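Local coordinates for Cgl0159-like domain-containing protein (Corynebacterium glutamicum, PDB 3FOK) that is of unknown function but belongs to a family with a TIM-barrel-type fold and assembles from several copies of one chain, at residues A[124-129]-A[159-164]; A[183-188]-A[202-207]; A[223-228]-A[240-245]. All blocks are in the same frame, centred on the assembly; numbering follows the deposited sequence.

Interaction 1 of 3, residues A[124-129]-A[159-164]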
ATOM      1  N   GLU A 124      -5.952  11.525 -15.245  1.00 20.05           N
ATOM      2  CA  GLU A 124      -5.169  10.874 -16.291  1.00 22.30           C
ATOM      3  C   GLU A 124      -3.651  10.964 -16.186  1.00 23.01           C
ATOM      4  O   GLU A 124      -2.944  10.340 -16.973  1.00 23.76           O
ATOM      5  CB  GLU A 124      -5.654  11.266 -17.704  1.00 23.65           C
ATOM      6  CG  GLU A 124      -5.233  12.596 -18.291  1.00 24.56           C
ATOM      7  CD  GLU A 124      -5.708  12.726 -19.740  1.00 26.30           C
ATOM      8  OE1 GLU A 124      -5.187  11.995 -20.614  1.00 25.21           O
ATOM      9  OE2 GLU A 124      -6.618  13.542 -20.002  1.00 26.32           O
HETATM   10  N   MSE A 125      -3.137  11.717 -15.218  1.00 22.64           N
HETATM   11  CA  MSE A 125      -1.691  11.774 -15.045  1.00 23.21           C
HETATM   12  C   MSE A 125      -1.293  10.585 -14.167  1.00 22.63           C
HETATM   13  O   MSE A 125      -0.126  10.200 -14.109  1.00 21.84           O
HETATM   14  CB  MSE A 125      -1.253  13.088 -14.391  1.00 25.95           C
HETATM   15  CG  MSE A 125      -1.342  14.299 -15.308  1.00 29.78           C
HETATM   16 SE   MSE A 125      -0.699  13.960 -17.107  1.00 37.16          SE
HETATM   17  CE  MSE A 125       1.135  13.458 -16.704  1.00 33.33           C
ATOM     18  N   ASP A 126      -2.286  10.011 -13.491  1.00 22.14           N
ATOM     19  CA  ASP A 126      -2.096   8.851 -12.624  1.00 21.59           C
ATOM     20  C   ASP A 126      -2.369   7.620 -13.492  1.00 20.50           C
ATOM     21  O   ASP A 126      -3.322   6.876 -13.273  1.00 21.15           O
ATOM     22  CB  ASP A 126      -3.075   8.939 -11.444  1.00 22.48           C
ATOM     23  CG  ASP A 126      -3.014   7.732 -10.530  1.00 24.19           C
ATOM     24  OD1 ASP A 126      -1.939   7.112 -10.406  1.00 26.57           O
ATOM     25  OD2 ASP A 126      -4.052   7.418  -9.916  1.00 24.30           O
ATOM     26  N   ASP A 127      -1.501   7.431 -14.483  1.00 19.91           N
ATOM     27  CA  ASP A 127      -1.581   6.351 -15.467  1.00 18.11           C
ATOM     28  C   ASP A 127      -1.225   4.973 -14.912  1.00 18.51           C
ATOM     29  O   ASP A 127      -0.142   4.449 -15.185  1.00 17.54           O
ATOM     30  CB  ASP A 127      -0.644   6.669 -16.632  1.00 18.84           C
ATOM     31  CG  ASP A 127      -1.243   6.319 -17.975  1.00 21.03           C
ATOM     32  OD1 ASP A 127      -1.984   5.316 -18.060  1.00 20.19           O
ATOM     33  OD2 ASP A 127      -0.960   7.045 -18.952  1.00 24.56           O
ATOM     34  N   ARG A 128      -2.150   4.371 -14.172  1.00 18.01           N
ATOM     35  CA  ARG A 128      -1.922   3.065 -13.561  1.00 16.26           C
ATOM     36  C   ARG A 128      -1.764   1.891 -14.536  1.00 16.10           C
ATOM     37  O   ARG A 128      -2.246   1.929 -15.669  1.00 15.72           O
ATOM     38  CB  ARG A 128      -3.043   2.797 -12.556  1.00 15.68           C
ATOM     39  CG  ARG A 128      -3.005   3.777 -11.386  1.00 17.63           C
ATOM     40  CD  ARG A 128      -4.375   4.003 -10.762  1.00 17.71           C
ATOM     41  NE  ARG A 128      -4.458   3.498  -9.396  1.00 20.26           N
ATOM     42  CZ  ARG A 128      -4.482   4.259  -8.308  1.00 20.11           C
ATOM     43  NH1 ARG A 128      -4.431   5.574  -8.411  1.00 19.46           N
ATOM     44  NH2 ARG A 128      -4.567   3.699  -7.112  1.00 22.68           N
ATOM     45  N   TYR A 129      -1.064   0.854 -14.081  1.00 15.06           N
ATOM     46  CA  TYR A 129      -0.818  -0.337 -14.883  1.00 13.44           C
ATOM     47  C   TYR A 129      -2.011  -1.279 -14.849  1.00 13.35           C
ATOM     48  O   TYR A 129      -2.215  -2.037 -13.903  1.00 12.62           O
ATOM     49  CB  TYR A 129       0.470  -1.011 -14.405  1.00 12.55           C
ATOM     50  CG  TYR A 129       1.679  -0.270 -14.912  1.00 10.95           C
ATOM     51  CD1 TYR A 129       2.490  -0.817 -15.907  1.00 11.01           C
ATOM     52  CD2 TYR A 129       1.951   1.026 -14.478  1.00 11.72           C
ATOM     53  CE1 TYR A 129       3.536  -0.091 -16.465  1.00 13.48           C
ATOM     54  CE2 TYR A 129       2.994   1.767 -15.029  1.00 13.37           C
ATOM     55  CZ  TYR A 129       3.780   1.203 -16.022  1.00 14.72           C
ATOM     56  OH  TYR A 129       4.803   1.938 -16.566  1.00 15.30           O
ATOM     57  N   ALA A 159       3.936  11.224  -9.855  1.00 14.43           N
ATOM     58  CA  ALA A 159       4.769  10.511  -8.896  1.00 13.94           C
ATOM     59  C   ALA A 159       4.545   9.000  -8.912  1.00 14.37           C
ATOM     60  O   ALA A 159       5.466   8.240  -9.199  1.00 16.24           O
ATOM     61  CB  ALA A 159       4.546  11.066  -7.494  1.00 15.74           C
ATOM     62  N   PRO A 160       3.323   8.536  -8.597  1.00 13.50           N
ATOM     63  CA  PRO A 160       3.158   7.081  -8.625  1.00 11.95           C
ATOM     64  C   PRO A 160       3.397   6.449  -9.999  1.00 12.36           C
ATOM     65  O   PRO A 160       3.741   5.268 -10.091  1.00 11.29           O
ATOM     66  CB  PRO A 160       1.730   6.878  -8.106  1.00 10.18           C
ATOM     67  CG  PRO A 160       1.044   8.170  -8.440  1.00 12.24           C
ATOM     68  CD  PRO A 160       2.093   9.199  -8.124  1.00 12.18           C
ATOM     69  N   THR A 161       3.231   7.229 -11.065  1.00 12.77           N
ATOM     70  CA  THR A 161       3.448   6.697 -12.408  1.00 12.67           C
ATOM     71  C   THR A 161       4.937   6.487 -12.673  1.00 14.56           C
ATOM     72  O   THR A 161       5.331   5.519 -13.328  1.00 16.60           O
ATOM     73  CB  THR A 161       2.869   7.631 -13.492  1.00 12.52           C
ATOM     74  OG1 THR A 161       1.478   7.856 -13.236  1.00 14.25           O
ATOM     75  CG2 THR A 161       3.016   7.002 -14.874  1.00  9.68           C
ATOM     76  N   LEU A 162       5.767   7.391 -12.164  1.00 13.98           N
ATOM     77  CA  LEU A 162       7.205   7.260 -12.352  1.00 14.36           C
ATOM     78  C   LEU A 162       7.675   6.000 -11.631  1.00 15.35           C
ATOM     79  O   LEU A 162       8.438   5.202 -12.178  1.00 15.20           O
ATOM     80  CB  LEU A 162       7.937   8.481 -11.789  1.00 13.15           C
ATOM     81  CG  LEU A 162       7.728   9.814 -12.510  1.00 14.98           C
ATOM     82  CD1 LEU A 162       8.388  10.936 -11.719  1.00 13.53           C
ATOM     83  CD2 LEU A 162       8.306   9.734 -13.914  1.00 13.82           C
ATOM     84  N   GLU A 163       7.199   5.816 -10.404  1.00 14.90           N
ATOM     85  CA  GLU A 163       7.584   4.656  -9.608  1.00 14.66           C
ATOM     86  C   GLU A 163       7.087   3.341 -10.207  1.00 13.29           C
ATOM     87  O   GLU A 163       7.816   2.353 -10.228  1.00 12.70           O
ATOM     88  CB  GLU A 163       7.084   4.814  -8.165  1.00 14.04           C
ATOM     89  CG  GLU A 163       7.445   3.659  -7.248  1.00 14.94           C
ATOM     90  CD  GLU A 163       7.281   3.997  -5.775  1.00 16.62           C
ATOM     91  OE1 GLU A 163       6.358   4.768  -5.437  1.00 13.67           O
ATOM     92  OE2 GLU A 163       8.072   3.483  -4.954  1.00 20.66           O
ATOM     93  N   ALA A 164       5.856   3.329 -10.704  1.00 12.69           N
ATOM     94  CA  ALA A 164       5.299   2.119 -11.299  1.00 10.78           C
ATOM     95  C   ALA A 164       6.044   1.777 -12.582  1.00 13.06           C
ATOM     96  O   ALA A 164       6.230   0.599 -12.907  1.00 13.32           O
ATOM     97  CB  ALA A 164       3.818   2.308 -11.591  1.00  9.99           C
TER
HETATM   98  O   HOH W   1       0.024   5.603 -11.875  1.00 20.92           O
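Two neighbouring connections of the TIM-barrel-type fold meet here: the loop leading from strand 108-112 to helix 134-140, with inverse gamma turns centred on Asp-126 and Asp-127, lies against the start of helix 158-174. Thr-161 carries the contact. Its CB stands 4.0 Å from O of Met-125, a selenomethionine, and there the side chain forks. CG2, anti to the backbone N, packs loosely beside CB of Asp-127, whereas OG1, turned beside the backbone N (chi1 -56°), reaches the loop backbone and lies 3.0 Å from Met-125 O. Gly-157 O, one turn earlier, is a second acceptor for the same hydroxyl proton. A water donates to Thr-161 OG1 at 3.0 Å and to Asp-126 OD1 at 2.9 Å, tying the carboxylate to the helix. The other oxygen, Asp-126 OD2, offers its syn lone pair to Arg-128 NH1 in a very short salt bridge of 2.4 Å, nearly in the guanidinium plane. Arg-128 NE pairs in turn with Glu-163 of a neighbouring subunit, linking the loop to the assembly. Further along, Tyr-129 OH bonds Thr-165 OG1, Ala-164 O sits over one ring face, and Tyr-129 CE2 rests 3.6 Å from Ala-164 CB.

Interaction 2 of 3, residues A[183-188]-A[202-207]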
ATOM      1  N   PRO A 183       7.903   8.594 -23.469  1.00 18.49           N
ATOM      2  CA  PRO A 183       7.924   9.744 -22.566  1.00 18.07           C
ATOM      3  C   PRO A 183       7.362  11.023 -23.171  1.00 19.20           C
ATOM      4  O   PRO A 183       7.315  11.188 -24.390  1.00 20.03           O
ATOM      5  CB  PRO A 183       9.397   9.876 -22.239  1.00 17.13           C
ATOM      6  CG  PRO A 183      10.012   9.606 -23.577  1.00 17.93           C
ATOM      7  CD  PRO A 183       9.225   8.413 -24.100  1.00 18.02           C
ATOM      8  N   PHE A 184       6.954  11.928 -22.288  1.00 19.48           N
ATOM      9  CA  PHE A 184       6.390  13.216 -22.663  1.00 18.91           C
ATOM     10  C   PHE A 184       6.393  14.113 -21.440  1.00 20.64           C
ATOM     11  O   PHE A 184       6.306  13.635 -20.309  1.00 20.18           O
ATOM     12  CB  PHE A 184       4.922  13.081 -23.079  1.00 17.99           C
ATOM     13  CG  PHE A 184       4.705  12.682 -24.502  1.00 17.57           C
ATOM     14  CD1 PHE A 184       5.075  13.526 -25.542  1.00 18.14           C
ATOM     15  CD2 PHE A 184       4.063  11.485 -24.801  1.00 15.86           C
ATOM     16  CE1 PHE A 184       4.804  13.185 -26.866  1.00 18.32           C
ATOM     17  CE2 PHE A 184       3.788  11.133 -26.116  1.00 16.85           C
ATOM     18  CZ  PHE A 184       4.158  11.987 -27.154  1.00 16.51           C
HETATM   19  N   MSE A 185       6.504  15.414 -21.673  1.00 21.60           N
HETATM   20  CA  MSE A 185       6.401  16.376 -20.595  1.00 23.13           C
HETATM   21  C   MSE A 185       4.977  16.822 -20.889  1.00 21.69           C
HETATM   22  O   MSE A 185       4.645  17.074 -22.048  1.00 21.72           O
HETATM   23  CB  MSE A 185       7.373  17.544 -20.782  1.00 26.24           C
HETATM   24  CG  MSE A 185       8.850  17.177 -20.639  1.00 33.43           C
HETATM   25 SE   MSE A 185       9.378  16.555 -18.881  1.00 40.97          SE
HETATM   26  CE  MSE A 185       8.948  14.714 -19.110  1.00 41.25           C
ATOM     27  N   SER A 186       4.123  16.882 -19.874  1.00 21.36           N
ATOM     28  CA  SER A 186       2.741  17.283 -20.103  1.00 21.66           C
ATOM     29  C   SER A 186       2.295  18.369 -19.140  1.00 21.85           C
ATOM     30  O   SER A 186       2.802  18.468 -18.025  1.00 24.20           O
ATOM     31  CB  SER A 186       1.814  16.072 -19.974  1.00 20.48           C
ATOM     32  OG  SER A 186       2.137  15.074 -20.925  1.00 21.30           O
ATOM     33  N   ASN A 187       1.343  19.186 -19.575  1.00 21.51           N
ATOM     34  CA  ASN A 187       0.827  20.258 -18.737  1.00 21.53           C
ATOM     35  C   ASN A 187      -0.682  20.331 -18.824  1.00 21.63           C
ATOM     36  O   ASN A 187      -1.284  19.880 -19.802  1.00 22.68           O
ATOM     37  CB  ASN A 187       1.390  21.618 -19.166  1.00 21.98           C
ATOM     38  CG  ASN A 187       2.901  21.647 -19.200  1.00 23.03           C
ATOM     39  OD1 ASN A 187       3.518  21.324 -20.214  1.00 23.34           O
ATOM     40  ND2 ASN A 187       3.507  22.031 -18.085  1.00 22.50           N
ATOM     41  N   TRP A 188      -1.293  20.893 -17.791  1.00 21.51           N
ATOM     42  CA  TRP A 188      -2.730  21.073 -17.783  1.00 22.56           C
ATOM     43  C   TRP A 188      -2.957  22.440 -18.408  1.00 24.51           C
ATOM     44  O   TRP A 188      -2.424  23.444 -17.923  1.00 23.59           O
ATOM     45  CB  TRP A 188      -3.284  21.064 -16.356  1.00 22.36           C
ATOM     46  CG  TRP A 188      -3.446  19.699 -15.769  1.00 23.25           C
ATOM     47  CD1 TRP A 188      -2.656  19.115 -14.825  1.00 23.38           C
ATOM     48  CD2 TRP A 188      -4.462  18.746 -16.091  1.00 21.59           C
ATOM     49  NE1 TRP A 188      -3.121  17.855 -14.534  1.00 24.33           N
ATOM     50  CE2 TRP A 188      -4.230  17.603 -15.297  1.00 22.12           C
ATOM     51  CE3 TRP A 188      -5.552  18.748 -16.971  1.00 23.85           C
ATOM     52  CZ2 TRP A 188      -5.043  16.467 -15.358  1.00 23.31           C
ATOM     53  CZ3 TRP A 188      -6.366  17.616 -17.033  1.00 24.00           C
ATOM     54  CH2 TRP A 188      -6.106  16.492 -16.226  1.00 23.96           C
ATOM     55  N   VAL A 202      11.037  17.423 -24.977  1.00 17.47           N
ATOM     56  CA  VAL A 202      11.235  16.038 -25.370  1.00 16.92           C
ATOM     57  C   VAL A 202      12.558  15.536 -24.806  1.00 17.51           C
ATOM     58  O   VAL A 202      12.641  14.421 -24.286  1.00 15.74           O
ATOM     59  CB  VAL A 202      11.251  15.886 -26.904  1.00 15.94           C
ATOM     60  CG1 VAL A 202      11.561  14.442 -27.283  1.00 14.77           C
ATOM     61  CG2 VAL A 202       9.910  16.305 -27.479  1.00 14.17           C
ATOM     62  N   ILE A 203      13.591  16.367 -24.909  1.00 17.78           N
ATOM     63  CA  ILE A 203      14.905  16.002 -24.408  1.00 18.45           C
ATOM     64  C   ILE A 203      14.864  15.763 -22.901  1.00 20.78           C
ATOM     65  O   ILE A 203      15.419  14.777 -22.404  1.00 21.85           O
ATOM     66  CB  ILE A 203      15.937  17.097 -24.744  1.00 18.79           C
ATOM     67  CG1 ILE A 203      16.244  17.059 -26.244  1.00 20.11           C
ATOM     68  CG2 ILE A 203      17.213  16.907 -23.920  1.00 17.74           C
ATOM     69  CD1 ILE A 203      17.164  18.156 -26.726  1.00 18.51           C
ATOM     70  N   GLN A 204      14.192  16.651 -22.175  1.00 20.51           N
ATOM     71  CA  GLN A 204      14.095  16.511 -20.728  1.00 20.95           C
ATOM     72  C   GLN A 204      13.344  15.235 -20.343  1.00 20.59           C
ATOM     73  O   GLN A 204      13.684  14.581 -19.358  1.00 19.18           O
ATOM     74  CB  GLN A 204      13.384  17.721 -20.119  1.00 22.02           C
ATOM     75  CG  GLN A 204      13.483  17.775 -18.603  1.00 25.97           C
ATOM     76  CD  GLN A 204      12.682  18.911 -17.998  1.00 30.52           C
ATOM     77  OE1 GLN A 204      12.751  19.157 -16.791  1.00 32.58           O
ATOM     78  NE2 GLN A 204      11.915  19.611 -18.831  1.00 32.75           N
ATOM     79  N   SER A 205      12.322  14.885 -21.118  1.00 19.81           N
ATOM     80  CA  SER A 205      11.536  13.692 -20.829  1.00 18.49           C
ATOM     81  C   SER A 205      12.361  12.430 -21.040  1.00 18.30           C
ATOM     82  O   SER A 205      12.200  11.447 -20.318  1.00 17.52           O
ATOM     83  CB  SER A 205      10.271  13.644 -21.703  1.00 16.94           C
ATOM     84  OG  SER A 205      10.574  13.403 -23.061  1.00 19.61           O
ATOM     85  N   VAL A 206      13.246  12.459 -22.029  1.00 17.36           N
ATOM     86  CA  VAL A 206      14.088  11.305 -22.311  1.00 16.26           C
ATOM     87  C   VAL A 206      15.096  11.087 -21.190  1.00 16.30           C
ATOM     88  O   VAL A 206      15.315   9.954 -20.756  1.00 16.18           O
ATOM     89  CB  VAL A 206      14.842  11.482 -23.640  1.00 15.50           C
ATOM     90  CG1 VAL A 206      15.798  10.335 -23.849  1.00 15.88           C
ATOM     91  CG2 VAL A 206      13.852  11.543 -24.792  1.00 16.22           C
ATOM     92  N   ALA A 207      15.705  12.172 -20.721  1.00 16.15           N
ATOM     93  CA  ALA A 207      16.689  12.081 -19.643  1.00 16.60           C
ATOM     94  C   ALA A 207      16.057  11.484 -18.388  1.00 16.96           C
ATOM     95  O   ALA A 207      16.705  10.755 -17.640  1.00 18.44           O
ATOM     96  CB  ALA A 207      17.262  13.455 -19.336  1.00 15.12           C
TER
HETATM   97  O   HOH W   2       8.654  13.500 -25.296  1.00 13.51           O
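With chi1 at 70°, Ser-205 holds OG in the crowded position between its backbone N and carbonyl carbon, turned back along its own helix, while Met-185, a selenomethionine, sets CG beside its backbone N (chi1 -68°) and bends again at chi2 and chi3 toward the helix. The axes of strand 183-188 and helix 202-207 come within 6.9 Å of each other, as a barrel strand and the helix that follows it do in a TIM-barrel-type fold. Ser-205 OG donates to Val-202 O at 2.6 Å, from above the carbonyl plane; that oxygen also accepts the helical bond from Val-206 N. A water donates to Ser-205 OG at 2.9 Å and to Pro-183 O at 2.8 Å, bridging helix to strand. Pro-183 lies alongside, its CB 3.8 Å from Ser-205 OG. Met-185 CG packs 4.0 Å from Ser-205 CB. On the flank of the helix, Gln-204 stretches out fully and crosses Met-185 at about a right angle, its NE2 4.0 Å from Met-185 SE; Gly-55 of a neighbouring subunit packs on this glutamine. No direct hydrogen bond joins the two segments: the buried serine hydroxyl is satisfied by its own helix and one water, and van der Waals packing supplies the rest.

Interaction 3 of 3, residues A[223-228]-A[240-245]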
ATOM      1  N   LEU A 223       9.674   7.944 -29.335  1.00 21.04           N
ATOM      2  CA  LEU A 223       9.598   9.399 -29.342  1.00 20.77           C
ATOM      3  C   LEU A 223       8.815  10.009 -30.492  1.00 22.64           C
ATOM      4  O   LEU A 223       8.612   9.379 -31.530  1.00 23.65           O
ATOM      5  CB  LEU A 223      11.013   9.981 -29.358  1.00 20.60           C
ATOM      6  CG  LEU A 223      12.012   9.457 -28.324  1.00 19.88           C
ATOM      7  CD1 LEU A 223      13.353  10.131 -28.542  1.00 18.02           C
ATOM      8  CD2 LEU A 223      11.502   9.721 -26.920  1.00 19.49           C
ATOM      9  N   PRO A 224       8.359  11.260 -30.310  1.00 22.78           N
ATOM     10  CA  PRO A 224       7.598  11.972 -31.337  1.00 23.69           C
ATOM     11  C   PRO A 224       8.573  12.716 -32.247  1.00 25.47           C
ATOM     12  O   PRO A 224       9.594  13.225 -31.774  1.00 26.55           O
ATOM     13  CB  PRO A 224       6.744  12.926 -30.518  1.00 23.35           C
ATOM     14  CG  PRO A 224       7.691  13.326 -29.435  1.00 22.37           C
ATOM     15  CD  PRO A 224       8.323  12.001 -29.034  1.00 21.34           C
ATOM     16  N   VAL A 225       8.280  12.766 -33.542  1.00 26.35           N
ATOM     17  CA  VAL A 225       9.150  13.479 -34.470  1.00 26.73           C
ATOM     18  C   VAL A 225       8.902  14.956 -34.225  1.00 28.48           C
ATOM     19  O   VAL A 225       7.832  15.479 -34.529  1.00 28.59           O
ATOM     20  CB  VAL A 225       8.830  13.128 -35.929  1.00 26.66           C
ATOM     21  CG1 VAL A 225       9.764  13.881 -36.861  1.00 25.42           C
ATOM     22  CG2 VAL A 225       8.968  11.628 -36.134  1.00 24.84           C
ATOM     23  N   VAL A 226       9.904  15.622 -33.668  1.00 30.34           N
ATOM     24  CA  VAL A 226       9.795  17.028 -33.317  1.00 31.95           C
ATOM     25  C   VAL A 226      10.846  17.912 -33.984  1.00 33.47           C
ATOM     26  O   VAL A 226      11.734  17.429 -34.684  1.00 33.96           O
ATOM     27  CB  VAL A 226       9.879  17.163 -31.775  1.00 31.91           C
ATOM     28  CG1 VAL A 226      10.010  18.612 -31.356  1.00 34.87           C
ATOM     29  CG2 VAL A 226       8.642  16.550 -31.153  1.00 31.30           C
ATOM     30  N   GLU A 227      10.716  19.217 -33.770  1.00 35.39           N
ATOM     31  CA  GLU A 227      11.638  20.203 -34.311  1.00 37.29           C
ATOM     32  C   GLU A 227      13.052  19.894 -33.811  1.00 37.49           C
ATOM     33  O   GLU A 227      13.219  19.476 -32.668  1.00 37.34           O
ATOM     34  CB  GLU A 227      11.229  21.602 -33.841  1.00 39.93           C
ATOM     35  CG  GLU A 227      11.580  22.698 -34.819  1.00 44.80           C
ATOM     36  CD  GLU A 227      10.619  22.735 -35.989  1.00 47.74           C
ATOM     37  OE1 GLU A 227       9.459  23.157 -35.787  1.00 49.15           O
ATOM     38  OE2 GLU A 227      11.017  22.335 -37.104  1.00 49.54           O
ATOM     39  N   GLU A 228      14.058  20.083 -34.670  1.00 38.70           N
ATOM     40  CA  GLU A 228      15.469  19.847 -34.303  1.00 39.70           C
ATOM     41  C   GLU A 228      15.795  18.429 -33.722  1.00 40.82           C
ATOM     42  O   GLU A 228      16.461  18.350 -32.688  1.00 39.94           O
ATOM     43  CB  GLU A 228      15.880  20.913 -33.271  1.00 40.28           C
ATOM     44  CG  GLU A 228      16.395  22.220 -33.849  1.00 41.69           C
ATOM     45  CD  GLU A 228      16.886  23.173 -32.775  1.00 44.25           C
ATOM     46  OE1 GLU A 228      16.039  23.784 -32.088  1.00 44.44           O
ATOM     47  OE2 GLU A 228      18.121  23.299 -32.609  1.00 44.54           O
ATOM     48  N   THR A 240      15.723   3.751 -30.560  1.00 22.59           N
ATOM     49  CA  THR A 240      14.518   4.558 -30.618  1.00 22.45           C
ATOM     50  C   THR A 240      13.590   4.232 -31.780  1.00 23.10           C
ATOM     51  O   THR A 240      14.028   3.883 -32.874  1.00 24.30           O
ATOM     52  CB  THR A 240      14.890   6.055 -30.692  1.00 23.13           C
ATOM     53  OG1 THR A 240      15.646   6.413 -29.530  1.00 23.92           O
ATOM     54  CG2 THR A 240      13.644   6.921 -30.765  1.00 25.60           C
ATOM     55  N   LEU A 241      12.295   4.344 -31.516  1.00 23.60           N
ATOM     56  CA  LEU A 241      11.265   4.108 -32.517  1.00 24.33           C
ATOM     57  C   LEU A 241      10.425   5.376 -32.552  1.00 25.21           C
ATOM     58  O   LEU A 241      10.147   5.977 -31.513  1.00 25.19           O
ATOM     59  CB  LEU A 241      10.403   2.903 -32.133  1.00 24.17           C
ATOM     60  CG  LEU A 241      11.123   1.553 -32.186  1.00 25.27           C
ATOM     61  CD1 LEU A 241      10.226   0.467 -31.628  1.00 23.38           C
ATOM     62  CD2 LEU A 241      11.517   1.239 -33.623  1.00 24.62           C
ATOM     63  N   LEU A 242      10.032   5.792 -33.747  1.00 26.77           N
ATOM     64  CA  LEU A 242       9.251   7.010 -33.901  1.00 28.34           C
ATOM     65  C   LEU A 242       7.753   6.742 -33.917  1.00 29.75           C
ATOM     66  O   LEU A 242       7.300   5.693 -34.374  1.00 30.19           O
ATOM     67  CB  LEU A 242       9.666   7.723 -35.188  1.00 27.79           C
ATOM     68  CG  LEU A 242      11.179   7.885 -35.371  1.00 26.66           C
ATOM     69  CD1 LEU A 242      11.462   8.520 -36.720  1.00 26.37           C
ATOM     70  CD2 LEU A 242      11.752   8.726 -34.243  1.00 25.77           C
ATOM     71  N   LEU A 243       6.989   7.700 -33.406  1.00 31.77           N
ATOM     72  CA  LEU A 243       5.537   7.594 -33.358  1.00 32.39           C
ATOM     73  C   LEU A 243       4.912   8.687 -34.222  1.00 32.84           C
ATOM     74  O   LEU A 243       5.491   9.755 -34.401  1.00 31.90           O
ATOM     75  CB  LEU A 243       5.054   7.719 -31.909  1.00 32.00           C
ATOM     76  CG  LEU A 243       5.388   9.011 -31.150  1.00 32.99           C
ATOM     77  CD1 LEU A 243       4.368  10.091 -31.485  1.00 30.38           C
ATOM     78  CD2 LEU A 243       5.374   8.741 -29.654  1.00 33.23           C
ATOM     79  N   GLY A 244       3.735   8.404 -34.767  1.00 35.34           N
ATOM     80  CA  GLY A 244       3.041   9.372 -35.596  1.00 40.35           C
ATOM     81  C   GLY A 244       1.741   9.746 -34.912  1.00 44.31           C
ATOM     82  O   GLY A 244       0.720   9.078 -35.101  1.00 46.86           O
ATOM     83  N   GLY A 245       1.780  10.813 -34.122  1.00 45.49           N
ATOM     84  CA  GLY A 245       0.607  11.246 -33.383  1.00 47.98           C
ATOM     85  C   GLY A 245      -0.655  11.601 -34.149  1.00 50.46           C
ATOM     86  O   GLY A 245      -1.133  10.846 -34.994  1.00 49.45           O
TER
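Leu-223 O is held twice by the adjoining strand: Leu-243 N donates to it at 3.0 Å, in the carbonyl plane with an N-H...O angle of 147°, and the CA of Leu-242 adds a C-H...O contact at 3.4 Å. With the bond from Leu-223 N to Leu-241 O, also 3.0 Å and nearly along the C=O axis, Leu-223 straddles Leu-242 in the register of parallel strands. These are the two strands of a beta-alpha-beta unit, 219-224 and 240-243 with helix 229-232 between, in the TIM-barrel-type sheet. On the face carrying Leu-223 and Leu-242, the side chains of Leu-223 and Thr-240 cross at about a right angle, CG and CD1 of Leu-223 each 3.9 Å from Thr-240 CG2. Just past the strand, Val-225 CG2 meets Leu-242 CD1 obliquely at 4.0 Å. Helix 199-210 covers the Leu-223 face, Val-206 touching Leu-223. Pro-224 and Leu-243 point to the other face, where Phe-184 touches the proline and Glu-182 the leucine. Leu-243 keeps CG in the crowded position between backbone N and carbonyl carbon (chi1 60°), which folds the side chain back across the strand gap. Its CG comes 3.3 Å from Leu-223 O, and its CD1 packs 3.8 Å from Pro-224 CB.

How the interactions relate
The three contacts come one after another along the chain, each closing before the next opens, and follow successive strands and helices of the barrel-type sheet. Helix 158-174 of interaction 1 leads into strand 179-189 of interaction 2, and helix 199-210 of interaction 2 into strand 219-224 of interaction 3. Centres of interactions 1 and 2 lie about 14 Å apart, joined where Met-125 packs on Ser-186 and Trp-188. Interactions 2 and 3, about 12 Å apart between centres, touch where Pro-183 packs on Leu-223 and Val-202 on Val-226. Interactions 1 and 3 do not touch. Successive strand-helix units of one barrel are thus packed together in chain order, while interactions 1 and 2 also meet a neighbouring subunit and interaction 3 stays within its chain.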